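Local coordinates for uncharacterized protein C22E12.03c (Schizosaccharomyces pombe, PDB 4GE0) that converts methylglyoxal to D-lactate in a single glutathione-independent step and takes part in protection against reactive oxygen species, at residues Leu9-Gly14 against Arg45-Ser50; Thr119-Gly124 against Leu140-Tyr145; Gln129-Pro134 against Pro151-Glu156. The protein carries 1 engineered substitution. All coordinates share one frame; numbering follows the deposited sequence.

Interaction 1 (Leu9-Gly14 against Arg45-Ser50)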
ATOM      1  N   LEU A   9      -3.233  13.439   4.671  1.00  8.93           N
ATOM      2  CA  LEU A   9      -2.741  12.735   3.507  1.00  8.70           C
ATOM      3  C   LEU A   9      -3.531  13.187   2.293  1.00  9.02           C
ATOM      4  O   LEU A   9      -4.720  12.855   2.146  1.00  9.52           O
ATOM      5  CB  LEU A   9      -2.867  11.221   3.755  1.00  9.05           C
ATOM      6  CG  LEU A   9      -2.362  10.280   2.671  1.00 11.95           C
ATOM      7  CD1 LEU A   9      -1.039  10.632   2.042  1.00 13.17           C
ATOM      8  CD2 LEU A   9      -2.374   8.853   3.147  1.00 12.02           C
ATOM      9  N   PHE A  10      -2.923  14.065   1.499  1.00  9.04           N
ATOM     10  CA  PHE A  10      -3.611  14.532   0.297  1.00  8.85           C
ATOM     11  C   PHE A  10      -3.795  13.375  -0.672  1.00  9.46           C
ATOM     12  O   PHE A  10      -2.957  12.476  -0.766  1.00 10.35           O
ATOM     13  CB  PHE A  10      -2.822  15.658  -0.392  1.00  8.96           C
ATOM     14  CG  PHE A  10      -2.950  16.996   0.295  1.00  9.46           C
ATOM     15  CD1 PHE A  10      -4.180  17.630   0.329  1.00  9.91           C
ATOM     16  CD2 PHE A  10      -1.841  17.644   0.837  1.00  9.80           C
ATOM     17  CE1 PHE A  10      -4.316  18.870   0.888  1.00 10.79           C
ATOM     18  CE2 PHE A  10      -1.965  18.902   1.393  1.00 10.80           C
ATOM     19  CZ  PHE A  10      -3.196  19.525   1.415  1.00 11.11           C
ATOM     20  N   VAL A  11      -4.882  13.428  -1.430  1.00  9.68           N
ATOM     21  CA  VAL A  11      -5.153  12.409  -2.461  1.00 10.33           C
ATOM     22  C   VAL A  11      -5.894  13.072  -3.618  1.00 10.94           C
ATOM     23  O   VAL A  11      -6.597  14.060  -3.439  1.00 11.40           O
ATOM     24  CB  VAL A  11      -5.960  11.216  -1.856  1.00 11.05           C
ATOM     25  CG1 VAL A  11      -7.359  11.636  -1.371  1.00 11.09           C
ATOM     26  CG2 VAL A  11      -6.011  10.008  -2.768  1.00 11.87           C
ATOM     27  N   ALA A  12      -5.604  12.615  -4.823  1.00 10.53           N
ATOM     28  CA  ALA A  12      -6.262  13.116  -6.021  1.00 11.61           C
ATOM     29  C   ALA A  12      -6.577  11.961  -6.949  1.00 11.98           C
ATOM     30  O   ALA A  12      -6.054  10.854  -6.787  1.00 11.57           O
ATOM     31  CB  ALA A  12      -5.352  14.132  -6.738  1.00 12.30           C
ATOM     32  N   ASP A  13      -7.388  12.194  -7.971  1.00 13.19           N
ATOM     33  CA  ASP A  13      -7.515  11.184  -8.985  1.00 13.17           C
ATOM     34  C   ASP A  13      -6.125  10.959  -9.574  1.00 13.55           C
ATOM     35  O   ASP A  13      -5.365  11.908  -9.784  1.00 13.47           O
ATOM     36  CB  ASP A  13      -8.535  11.590 -10.060  1.00 15.17           C
ATOM     37  CG  ASP A  13      -9.923  11.735  -9.489  1.00 17.54           C
ATOM     38  OD1 ASP A  13     -10.438  10.729  -8.987  1.00 16.75           O
ATOM     39  OD2 ASP A  13     -10.458  12.873  -9.440  1.00 21.80           O
ATOM     40  N   GLY A  14      -5.724   9.699  -9.630  1.00 12.93           N
ATOM     41  CA  GLY A  14      -4.402   9.352 -10.144  1.00 12.95           C
ATOM     42  C   GLY A  14      -3.352   9.203  -9.055  1.00 12.26           C
ATOM     43  O   GLY A  14      -2.186   8.969  -9.362  1.00 13.10           O
ATOM     44  N   ARG A  45     -16.459  12.629  -3.200  0.51 18.39           N
ATOM     45  CA  ARG A  45     -15.154  12.250  -2.647  0.51 16.20           C
ATOM     46  C   ARG A  45     -14.721  10.857  -3.077  0.51 15.40           C
ATOM     47  O   ARG A  45     -13.900  10.224  -2.411  0.51 13.71           O
ATOM     48  CB  ARG A  45     -15.146  12.372  -1.121  0.51 15.86           C
ATOM     49  CG  ARG A  45     -15.633  13.740  -0.639  0.51 16.61           C
ATOM     50  CD  ARG A  45     -15.454  13.907   0.853  0.51 16.04           C
ATOM     51  NE  ARG A  45     -15.956  12.749   1.597  0.51 16.06           N
ATOM     52  CZ  ARG A  45     -17.233  12.550   1.910  0.51 17.30           C
ATOM     53  NH1 ARG A  45     -18.160  13.419   1.540  0.51 17.93           N
ATOM     54  NH2 ARG A  45     -17.577  11.485   2.621  0.51 18.43           N
ATOM     55  N   LEU A  46     -15.262  10.399  -4.201  1.00 16.11           N
ATOM     56  CA  LEU A  46     -14.840   9.142  -4.807  1.00 15.83           C
ATOM     57  C   LEU A  46     -13.635   9.383  -5.693  1.00 16.43           C
ATOM     58  O   LEU A  46     -13.675  10.237  -6.581  1.00 19.32           O
ATOM     59  CB  LEU A  46     -15.979   8.509  -5.621  1.00 18.04           C
ATOM     60  CG  LEU A  46     -15.774   7.081  -6.144  1.00 19.33           C
ATOM     61  CD1 LEU A  46     -15.349   6.108  -5.050  1.00 18.39           C
ATOM     62  CD2 LEU A  46     -17.050   6.581  -6.806  1.00 22.62           C
ATOM     63  N   VAL A  47     -12.533   8.725  -5.357  1.00 13.96           N
ATOM     64  CA  VAL A  47     -11.263   8.937  -6.032  1.00 13.81           C
ATOM     65  C   VAL A  47     -10.945   7.733  -6.889  1.00 14.14           C
ATOM     66  O   VAL A  47     -11.073   6.594  -6.431  1.00 14.14           O
ATOM     67  CB  VAL A  47     -10.136   9.061  -4.989  1.00 13.11           C
ATOM     68  CG1 VAL A  47      -8.828   9.441  -5.669  1.00 14.28           C
ATOM     69  CG2 VAL A  47     -10.496  10.055  -3.896  1.00 14.72           C
ATOM     70  N   LYS A  48     -10.562   7.970  -8.144  1.00 13.94           N
ATOM     71  CA  LYS A  48     -10.042   6.930  -9.023  1.00 14.70           C
ATOM     72  C   LYS A  48      -8.527   6.980  -8.949  1.00 14.17           C
ATOM     73  O   LYS A  48      -7.906   7.908  -9.445  1.00 14.22           O
ATOM     74  CB  LYS A  48     -10.514   7.142 -10.467  1.00 17.23           C
ATOM     75  CG  LYS A  48      -9.984   6.068 -11.401  1.00 20.14           C
ATOM     76  CD  LYS A  48     -10.505   6.230 -12.822  1.00 25.12           C
ATOM     77  CE  LYS A  48     -10.219   4.972 -13.648  1.00 30.02           C
ATOM     78  NZ  LYS A  48     -10.182   5.237 -15.123  1.00 34.30           N
ATOM     79  N   MET A  49      -7.934   6.016  -8.256  0.63 13.30           N
ATOM     80  CA  MET A  49      -6.503   6.016  -7.999  0.63 12.66           C
ATOM     81  C   MET A  49      -5.707   5.628  -9.245  0.63 13.19           C
ATOM     82  O   MET A  49      -6.270   5.245 -10.273  0.63 14.51           O
ATOM     83  CB  MET A  49      -6.193   5.061  -6.840  0.63 12.17           C
ATOM     84  CG  MET A  49      -6.992   5.346  -5.577  0.63 12.47           C
ATOM     85  SD  MET A  49      -6.530   6.844  -4.689  0.63 11.92           S
ATOM     86  CE  MET A  49      -5.135   6.268  -3.723  0.63 11.23           C
ATOM     87  N   SER A  50      -4.389   5.782  -9.151  1.00 12.71           N
ATOM     88  CA  SER A  50      -3.515   5.604 -10.315  1.00 13.22           C
ATOM     89  C   SER A  50      -3.724   4.290 -11.060  1.00 14.57           C
ATOM     90  O   SER A  50      -3.736   4.258 -12.285  1.00 16.20           O
ATOM     91  CB  SER A  50      -2.072   5.730  -9.871  1.00 14.65           C
ATOM     92  OG  SER A  50      -1.219   5.755 -10.994  1.00 16.73           O
TER
HETATM   93  O   HOH W   1     -13.049  10.484  -9.150  1.00 25.69           O
HETATM   94  O   HOH W   2      -1.418   8.272 -12.378  1.00 21.64           O

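Interaction 2 (Thr119-Gly124 against Leu140-Tyr145)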
ATOM      1  N   THR A 119       6.074  19.122  -6.208  1.00 16.67           N
ATOM      2  CA  THR A 119       5.428  20.184  -5.432  1.00 16.71           C
ATOM      3  C   THR A 119       6.414  21.133  -4.748  1.00 17.63           C
ATOM      4  O   THR A 119       6.101  22.310  -4.535  1.00 18.66           O
ATOM      5  CB  THR A 119       4.486  19.577  -4.396  1.00 15.62           C
ATOM      6  OG1 THR A 119       3.618  18.645  -5.055  1.00 16.25           O
ATOM      7  CG2 THR A 119       3.629  20.657  -3.735  1.00 16.07           C
ATOM      8  N   ALA A 120       7.627  20.660  -4.487  1.00 18.46           N
ATOM      9  CA  ALA A 120       8.666  21.542  -3.948  1.00 19.40           C
ATOM     10  C   ALA A 120       8.994  22.673  -4.923  1.00 21.79           C
ATOM     11  O   ALA A 120       8.966  23.845  -4.550  1.00 23.09           O
ATOM     12  CB  ALA A 120       9.919  20.760  -3.580  1.00 21.29           C
ATOM     13  N   LYS A 121       9.224  22.324  -6.188  1.00 23.72           N
ATOM     14  CA  LYS A 121       9.495  23.311  -7.232  1.00 27.12           C
ATOM     15  C   LYS A 121       8.320  24.264  -7.481  1.00 24.99           C
ATOM     16  O   LYS A 121       8.488  25.482  -7.496  1.00 26.91           O
ATOM     17  CB  LYS A 121       9.923  22.595  -8.521  1.00 31.45           C
ATOM     18  CG  LYS A 121       9.959  23.457  -9.775  1.00 36.34           C
ATOM     19  CD  LYS A 121      10.882  22.843 -10.828  1.00 41.94           C
ATOM     20  CE  LYS A 121      10.185  22.679 -12.178  1.00 44.58           C
ATOM     21  NZ  LYS A 121      10.912  21.750 -13.112  1.00 44.51           N
ATOM     22  N   THR A 122       7.108  23.727  -7.601  1.00 22.52           N
ATOM     23  CA  THR A 122       5.965  24.588  -7.897  1.00 22.96           C
ATOM     24  C   THR A 122       5.625  25.535  -6.744  1.00 22.52           C
ATOM     25  O   THR A 122       5.078  26.618  -6.983  1.00 24.25           O
ATOM     26  CB  THR A 122       4.711  23.793  -8.261  1.00 21.54           C
ATOM     27  OG1 THR A 122       4.359  22.959  -7.150  1.00 20.04           O
ATOM     28  CG2 THR A 122       4.943  22.947  -9.521  1.00 21.91           C
ATOM     29  N   SER A 123       6.012  25.150  -5.526  1.00 21.12           N
ATOM     30  CA  SER A 123       5.768  25.941  -4.313  1.00 20.35           C
ATOM     31  C   SER A 123       6.925  26.900  -4.006  1.00 23.19           C
ATOM     32  O   SER A 123       6.849  27.688  -3.062  1.00 24.83           O
ATOM     33  CB  SER A 123       5.547  24.992  -3.124  1.00 18.65           C
ATOM     34  OG  SER A 123       4.490  24.102  -3.385  1.00 19.24           O
ATOM     35  N   GLY A 124       8.020  26.747  -4.739  1.00 24.32           N
ATOM     36  CA  GLY A 124       9.204  27.584  -4.552  1.00 26.07           C
ATOM     37  C   GLY A 124       9.991  27.322  -3.279  1.00 26.37           C
ATOM     38  O   GLY A 124      10.657  28.229  -2.770  1.00 29.63           O
ATOM     39  N   LEU A 140      13.089  17.551 -11.354  1.00 26.58           N
ATOM     40  CA  LEU A 140      13.477  18.023 -10.028  1.00 27.52           C
ATOM     41  C   LEU A 140      14.753  18.853 -10.077  1.00 29.56           C
ATOM     42  O   LEU A 140      14.795  19.968  -9.552  1.00 31.38           O
ATOM     43  CB  LEU A 140      13.627  16.864  -9.041  1.00 25.73           C
ATOM     44  CG  LEU A 140      12.346  16.053  -8.781  1.00 24.63           C
ATOM     45  CD1 LEU A 140      12.634  14.814  -7.949  1.00 24.54           C
ATOM     46  CD2 LEU A 140      11.223  16.882  -8.163  1.00 25.66           C
ATOM     47  N   GLU A 141      15.763  18.365 -10.795  1.00 30.59           N
ATOM     48  CA  GLU A 141      17.047  19.044 -10.836  1.00 34.10           C
ATOM     49  C   GLU A 141      16.941  20.319 -11.680  1.00 37.20           C
ATOM     50  O   GLU A 141      17.776  21.218 -11.565  1.00 38.09           O
ATOM     51  CB  GLU A 141      18.147  18.090 -11.333  1.00 35.50           C
ATOM     52  CG  GLU A 141      18.453  16.991 -10.314  1.00 35.62           C
ATOM     53  CD  GLU A 141      19.834  16.392 -10.448  1.00 37.77           C
ATOM     54  OE1 GLU A 141      20.005  15.468 -11.284  1.00 37.31           O
ATOM     55  OE2 GLU A 141      20.741  16.801  -9.675  1.00 39.80           O
ATOM     56  N   GLU A 142      15.834  20.440 -12.412  1.00 37.36           N
ATOM     57  CA  GLU A 142      15.549  21.620 -13.227  1.00 41.33           C
ATOM     58  C   GLU A 142      15.108  22.784 -12.345  1.00 41.70           C
ATOM     59  O   GLU A 142      15.215  23.950 -12.739  1.00 46.44           O
ATOM     60  CB  GLU A 142      14.468  21.303 -14.273  1.00 39.40           C
ATOM     61  CG  GLU A 142      15.005  20.642 -15.540  1.00 39.66           C
ATOM     62  CD  GLU A 142      13.910  20.087 -16.445  1.00 39.52           C
ATOM     63  OE1 GLU A 142      12.717  20.172 -16.067  1.00 36.89           O
ATOM     64  OE2 GLU A 142      14.243  19.562 -17.533  1.00 40.89           O
ATOM     65  N   GLY A 143      14.637  22.457 -11.146  1.00 40.79           N
ATOM     66  CA  GLY A 143      14.264  23.458 -10.148  1.00 39.32           C
ATOM     67  C   GLY A 143      15.433  23.912  -9.293  1.00 39.14           C
ATOM     68  O   GLY A 143      15.245  24.648  -8.322  1.00 38.70           O
ATOM     69  N   GLY A 144      16.635  23.461  -9.642  1.00 37.70           N
ATOM     70  CA  GLY A 144      17.849  23.846  -8.917  1.00 36.97           C
ATOM     71  C   GLY A 144      18.204  22.951  -7.735  1.00 34.90           C
ATOM     72  O   GLY A 144      19.193  23.196  -7.038  1.00 37.58           O
ATOM     73  N   TYR A 145      17.408  21.906  -7.506  1.00 31.68           N
ATOM     74  CA  TYR A 145      17.668  20.985  -6.410  1.00 29.55           C
ATOM     75  C   TYR A 145      18.758  19.986  -6.758  1.00 30.29           C
ATOM     76  O   TYR A 145      18.907  19.590  -7.915  1.00 32.92           O
ATOM     77  CB  TYR A 145      16.386  20.241  -6.026  1.00 27.65           C
ATOM     78  CG  TYR A 145      15.240  21.152  -5.695  1.00 27.61           C
ATOM     79  CD1 TYR A 145      15.321  22.032  -4.620  1.00 28.48           C
ATOM     80  CD2 TYR A 145      14.069  21.123  -6.435  1.00 26.94           C
ATOM     81  CE1 TYR A 145      14.277  22.877  -4.307  1.00 28.30           C
ATOM     82  CE2 TYR A 145      12.988  21.926  -6.094  1.00 27.17           C
ATOM     83  CZ  TYR A 145      13.119  22.824  -5.048  1.00 26.21           C
ATOM     84  OH  TYR A 145      12.082  23.663  -4.733  1.00 27.17           O
TER

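Interaction 3 (Gln129-Pro134 against Pro151-Glu156)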
ATOM      1  N   GLN A 129      18.548  20.038  -1.295  1.00 27.48           N
ATOM      2  CA  GLN A 129      18.564  18.655  -1.782  1.00 28.21           C
ATOM      3  C   GLN A 129      17.145  18.127  -1.971  1.00 25.60           C
ATOM      4  O   GLN A 129      16.183  18.725  -1.492  1.00 24.48           O
ATOM      5  CB  GLN A 129      19.336  17.762  -0.814  1.00 29.87           C
ATOM      6  CG  GLN A 129      20.774  18.197  -0.569  1.00 37.11           C
ATOM      7  CD  GLN A 129      21.276  17.756   0.787  1.00 40.67           C
ATOM      8  OE1 GLN A 129      22.360  17.175   0.905  1.00 44.29           O
ATOM      9  NE2 GLN A 129      20.483  18.023   1.824  1.00 42.45           N
ATOM     10  N   ILE A 130      17.015  16.979  -2.626  1.00 24.05           N
ATOM     11  CA  ILE A 130      15.704  16.373  -2.818  1.00 22.15           C
ATOM     12  C   ILE A 130      15.914  14.959  -3.329  1.00 21.23           C
ATOM     13  O   ILE A 130      16.957  14.643  -3.908  1.00 22.00           O
ATOM     14  CB  ILE A 130      14.851  17.193  -3.819  1.00 22.77           C
ATOM     15  CG1 ILE A 130      13.351  17.017  -3.571  1.00 22.64           C
ATOM     16  CG2 ILE A 130      15.247  16.890  -5.270  1.00 24.03           C
ATOM     17  CD1 ILE A 130      12.496  18.071  -4.250  1.00 22.64           C
ATOM     18  N   THR A 131      14.924  14.098  -3.128  1.00 19.35           N
ATOM     19  CA  THR A 131      14.802  12.936  -4.005  1.00 19.22           C
ATOM     20  C   THR A 131      13.377  12.779  -4.520  1.00 17.77           C
ATOM     21  O   THR A 131      12.474  13.577  -4.203  1.00 17.77           O
ATOM     22  CB  THR A 131      15.346  11.638  -3.359  1.00 19.33           C
ATOM     23  OG1 THR A 131      15.569  10.657  -4.383  1.00 19.78           O
ATOM     24  CG2 THR A 131      14.391  11.080  -2.304  1.00 18.02           C
ATOM     25  N   GLY A 132      13.190  11.742  -5.327  1.00 18.37           N
ATOM     26  CA  GLY A 132      11.934  11.504  -6.028  1.00 17.54           C
ATOM     27  C   GLY A 132      12.127  10.370  -7.013  1.00 17.98           C
ATOM     28  O   GLY A 132      13.186   9.733  -7.055  1.00 20.01           O
ATOM     29  N   HIS A 133      11.077  10.059  -7.758  1.00 17.45           N
ATOM     30  CA  HIS A 133      11.182   8.959  -8.708  1.00 18.18           C
ATOM     31  C   HIS A 133      12.256   9.260  -9.755  1.00 20.07           C
ATOM     32  O   HIS A 133      12.375  10.391 -10.194  1.00 21.12           O
ATOM     33  CB  HIS A 133       9.836   8.681  -9.378  1.00 18.22           C
ATOM     34  CG  HIS A 133       9.748   7.309  -9.958  1.00 18.29           C
ATOM     35  ND1 HIS A 133      10.061   7.048 -11.273  1.00 20.68           N
ATOM     36  CD2 HIS A 133       9.609   6.101  -9.360  1.00 18.53           C
ATOM     37  CE1 HIS A 133      10.041   5.741 -11.479  1.00 21.80           C
ATOM     38  NE2 HIS A 133       9.740   5.147 -10.338  1.00 19.28           N
ATOM     39  N   PRO A 134      13.027   8.237 -10.177  1.00 20.55           N
ATOM     40  CA  PRO A 134      14.058   8.474 -11.188  1.00 23.20           C
ATOM     41  C   PRO A 134      13.470   9.093 -12.445  1.00 24.33           C
ATOM     42  O   PRO A 134      14.179   9.836 -13.141  1.00 25.82           O
ATOM     43  CB  PRO A 134      14.594   7.066 -11.469  1.00 23.43           C
ATOM     44  CG  PRO A 134      14.489   6.401 -10.122  1.00 22.63           C
ATOM     45  CD  PRO A 134      13.181   6.921  -9.524  1.00 20.43           C
ATOM     46  N   PRO A 151      16.790   6.168  -0.738  1.00 19.50           N
ATOM     47  CA  PRO A 151      15.352   5.977  -0.579  1.00 18.57           C
ATOM     48  C   PRO A 151      14.622   7.188   0.008  1.00 17.13           C
ATOM     49  O   PRO A 151      13.507   7.495  -0.434  1.00 16.19           O
ATOM     50  CB  PRO A 151      15.267   4.763   0.347  1.00 18.50           C
ATOM     51  CG  PRO A 151      16.492   3.938  -0.014  1.00 19.94           C
ATOM     52  CD  PRO A 151      17.565   4.974  -0.327  1.00 21.11           C
ATOM     53  N   VAL A 152      15.230   7.842   0.999  1.00 17.51           N
ATOM     54  CA  VAL A 152      14.590   8.933   1.738  1.00 17.28           C
ATOM     55  C   VAL A 152      15.597  10.044   1.981  1.00 17.87           C
ATOM     56  O   VAL A 152      16.760   9.777   2.279  1.00 19.65           O
ATOM     57  CB  VAL A 152      14.064   8.437   3.096  1.00 17.42           C
ATOM     58  CG1 VAL A 152      13.486   9.584   3.918  1.00 18.77           C
ATOM     59  CG2 VAL A 152      12.997   7.393   2.880  1.00 17.77           C
ATOM     60  N   VAL A 153      15.136  11.283   1.836  1.00 17.59           N
ATOM     61  CA  VAL A 153      15.922  12.457   2.167  1.00 18.41           C
ATOM     62  C   VAL A 153      15.145  13.318   3.165  1.00 18.13           C
ATOM     63  O   VAL A 153      13.950  13.529   3.005  1.00 17.54           O
ATOM     64  CB  VAL A 153      16.202  13.292   0.910  1.00 19.02           C
ATOM     65  CG1 VAL A 153      16.875  14.604   1.266  1.00 20.49           C
ATOM     66  CG2 VAL A 153      17.063  12.500  -0.047  1.00 20.07           C
ATOM     67  N   LEU A 154      15.830  13.766   4.206  1.00 18.91           N
ATOM     68  CA  LEU A 154      15.252  14.710   5.157  1.00 19.20           C
ATOM     69  C   LEU A 154      16.100  15.980   5.165  1.00 19.57           C
ATOM     70  O   LEU A 154      17.300  15.926   5.408  1.00 20.92           O
ATOM     71  CB  LEU A 154      15.210  14.085   6.564  1.00 20.67           C
ATOM     72  CG  LEU A 154      14.889  15.028   7.733  1.00 21.67           C
ATOM     73  CD1 LEU A 154      13.465  15.514   7.717  1.00 21.68           C
ATOM     74  CD2 LEU A 154      15.234  14.377   9.079  1.00 25.02           C
ATOM     75  N   GLU A 155      15.461  17.112   4.885  1.00 19.36           N
ATOM     76  CA  GLU A 155      16.105  18.412   4.946  1.00 21.01           C
ATOM     77  C   GLU A 155      15.147  19.379   5.637  1.00 19.65           C
ATOM     78  O   GLU A 155      13.977  19.449   5.273  1.00 18.93           O
ATOM     79  CB  GLU A 155      16.426  18.922   3.540  1.00 21.74           C
ATOM     80  CG  GLU A 155      17.097  20.302   3.554  1.00 24.48           C
ATOM     81  CD  GLU A 155      17.588  20.748   2.187  1.00 26.41           C
ATOM     82  OE1 GLU A 155      17.469  19.962   1.214  1.00 27.85           O
ATOM     83  OE2 GLU A 155      18.069  21.892   2.090  1.00 27.37           O
ATOM     84  N   GLU A 156      15.643  20.111   6.634  1.00 20.41           N
ATOM     85  CA  GLU A 156      14.750  20.852   7.529  1.00 20.25           C
ATOM     86  C   GLU A 156      13.600  19.945   7.988  1.00 18.97           C
ATOM     87  O   GLU A 156      13.847  18.900   8.585  1.00 19.02           O
ATOM     88  CB  GLU A 156      14.255  22.127   6.847  1.00 21.03           C
ATOM     89  CG  GLU A 156      15.395  23.127   6.584  1.00 22.96           C
ATOM     90  CD  GLU A 156      15.944  23.743   7.871  1.00 24.82           C
ATOM     91  OE1 GLU A 156      15.294  23.605   8.927  1.00 25.78           O
ATOM     92  OE2 GLU A 156      17.013  24.400   7.837  1.00 27.63           O
TER
HETATM   93  O   HOH W   3      19.515  17.104   4.288  1.00 37.56           O

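Interaction 1 (Leu9-Gly14 against Arg45-Ser50)
L46 meets D13 through a water that donates both to L46 O and to D13 OD1, the latter at 2.6 Å. The side chain of L46 itself turns outward and packs on Y56 of the second subunit. V47 sends its CG1 branch, anti to the backbone N (chi1 -174°), to within 3.3 Å of A12 O; the same methyl lies 4.1 Å from V11 CG2. K48 does its work with the backbone. Its N-H points almost head-on at D13 OD1 (N to OD1 2.9 Å, 168° at the hydrogen), while its carbonyl oxygen, K48 O, accepts from G14 N at 2.8 Å in the carbonyl plane. The lysine chain runs off extended. D13 thus has both carboxylate oxygens engaged, OD1 by K48 N and the water, OD2 by the hydroxyl of Y38, which fixes its rotation. M49 is doubly bent and crosses V11 at about a right angle, its SD 3.7 Å from V11 CG2. S50 CB closes the contact against G14 O at 3.3 Å, and a water joins that oxygen to S50 OG. At G14's backbone angles a beta carbon would collide with D13 O. Strand 9-12 and strand 46-48 cross at 70°, so a loop is clamped to a strand here and no sheet is formed: the end of an inner strand of the mainly parallel, mixed sheet of the DJ-1/PfpI alpha/beta fold, with its turn into helix 17-29, is pinned to the small antiparallel pair 46-48 and 54-56.

Interaction 2 (Thr119-Gly124 against Leu140-Tyr145)
Y145 brings its phenol up against A120 and K121 at the end of helix 118-122. Among the apolar contacts, A120 CB lies 4.1 Å from Y145 CZ, and K121 CB sits 4.0 Å from Y145 CE2, with the start of the lysine, its backbone N and CA, at the ring edge. The ring swings across because CG stands anti to the carbonyl carbon (chi1 -55°). K121 then runs along the 140-145 turn, its CD 3.5 Å from G143 CA, where a beta carbon would clash. Of the polar groups, G143 O lies above the centre of one face of the Y145 ring. Y145 OH is 3.1 Å from A120 O, yet its hydrogen bond goes to L125 O. The bend at chi3 (127°) carries K121 NZ to E142, but the salt bridge to E142 OE1 is long at 3.8 Å, and the ammonium is hydrogen-bonded to Q139 O. Replacing Y145 by a leucine would probably leave L125 O without its hydroxyl partner and open a gap beside A120. Within 119-124, S123 N and S123 OG approach T119 O from the two sides of its carbonyl plane, OG at 2.7 Å. Backbone bonds shape both ends: G124, at positive phi, terminates the helix in a Schellman motif, and a type I beta turn runs from E141 to G144. The contact joins the ends of two short helices, 118-122 and 137-141, through a Schellman-capped terminus and a glycine-rich turn, with the tyrosine that follows the turn laid against helix 118-122.

Interaction 3 (Gln129-Pro134 against Pro151-Glu156)
E155 OE1 takes the backbone N-H of Q129 in a short bond, 2.7 Å from Q129 N to OE1 and 160° at the hydrogen, using the syn lone pair. The neighbouring oxygen, E155 OE2, accepts from K128 N, so one carboxylate grips two successive backbone N-H groups. Its arm reaches them fully extended, with CG anti to the backbone N (chi1 179°). Q129 CB rests 3.5 Å from E155 OE1, and the two side chains cross at about a right angle, their amide and carboxylate planes 84° apart; a water donates to L154 O and weakly accepts from Q129 NE2, at 2.8 Å from that nitrogen. Further along, the contact is apolar: T131 CG2 sits 3.8 Å from V153 CG2, with P151 O 4.1 Å from the threonine methyl. T131 OG1 turns instead to L148 O, and T131 N is bound by T160 OG1 of strand 158-161. Just beyond lies H133, inferred to be catalytic, whose ND1 bonds S135 OG and whose NE2 meets S190 O of the second subunit. No backbone-to-backbone bond joins the two segments. Strand 129-130 is therefore tied to the edge strand 152-155 by a side chain, and two N-H donors on one carboxylate are likely to favour its ionised form, offsetting the close approach of Q129 O, 3.2 Å from E155 OE1.

Interactions 2 and 3 are neighbours, their centres about 12 Å apart, and their segments alternate along the chain. I130 is shared packing between them: its CG2 meets Y145 CB at 3.6 Å and its CD1 meets A120 CB at 3.8 Å. Interaction 1 lies across the chain's centre from interaction 3, about 23 Å between centres, yet both reach the same sheet. The inferred active-site residues E19 and H133 lie near these two contacts: the S50 side chain of interaction 1 is about 8 Å from that of E19 and about 11 Å from that of H133, itself in segment 129-134. Interaction 2 lies away from both, although its L140 CD1 packs on G132 CA, next to H133.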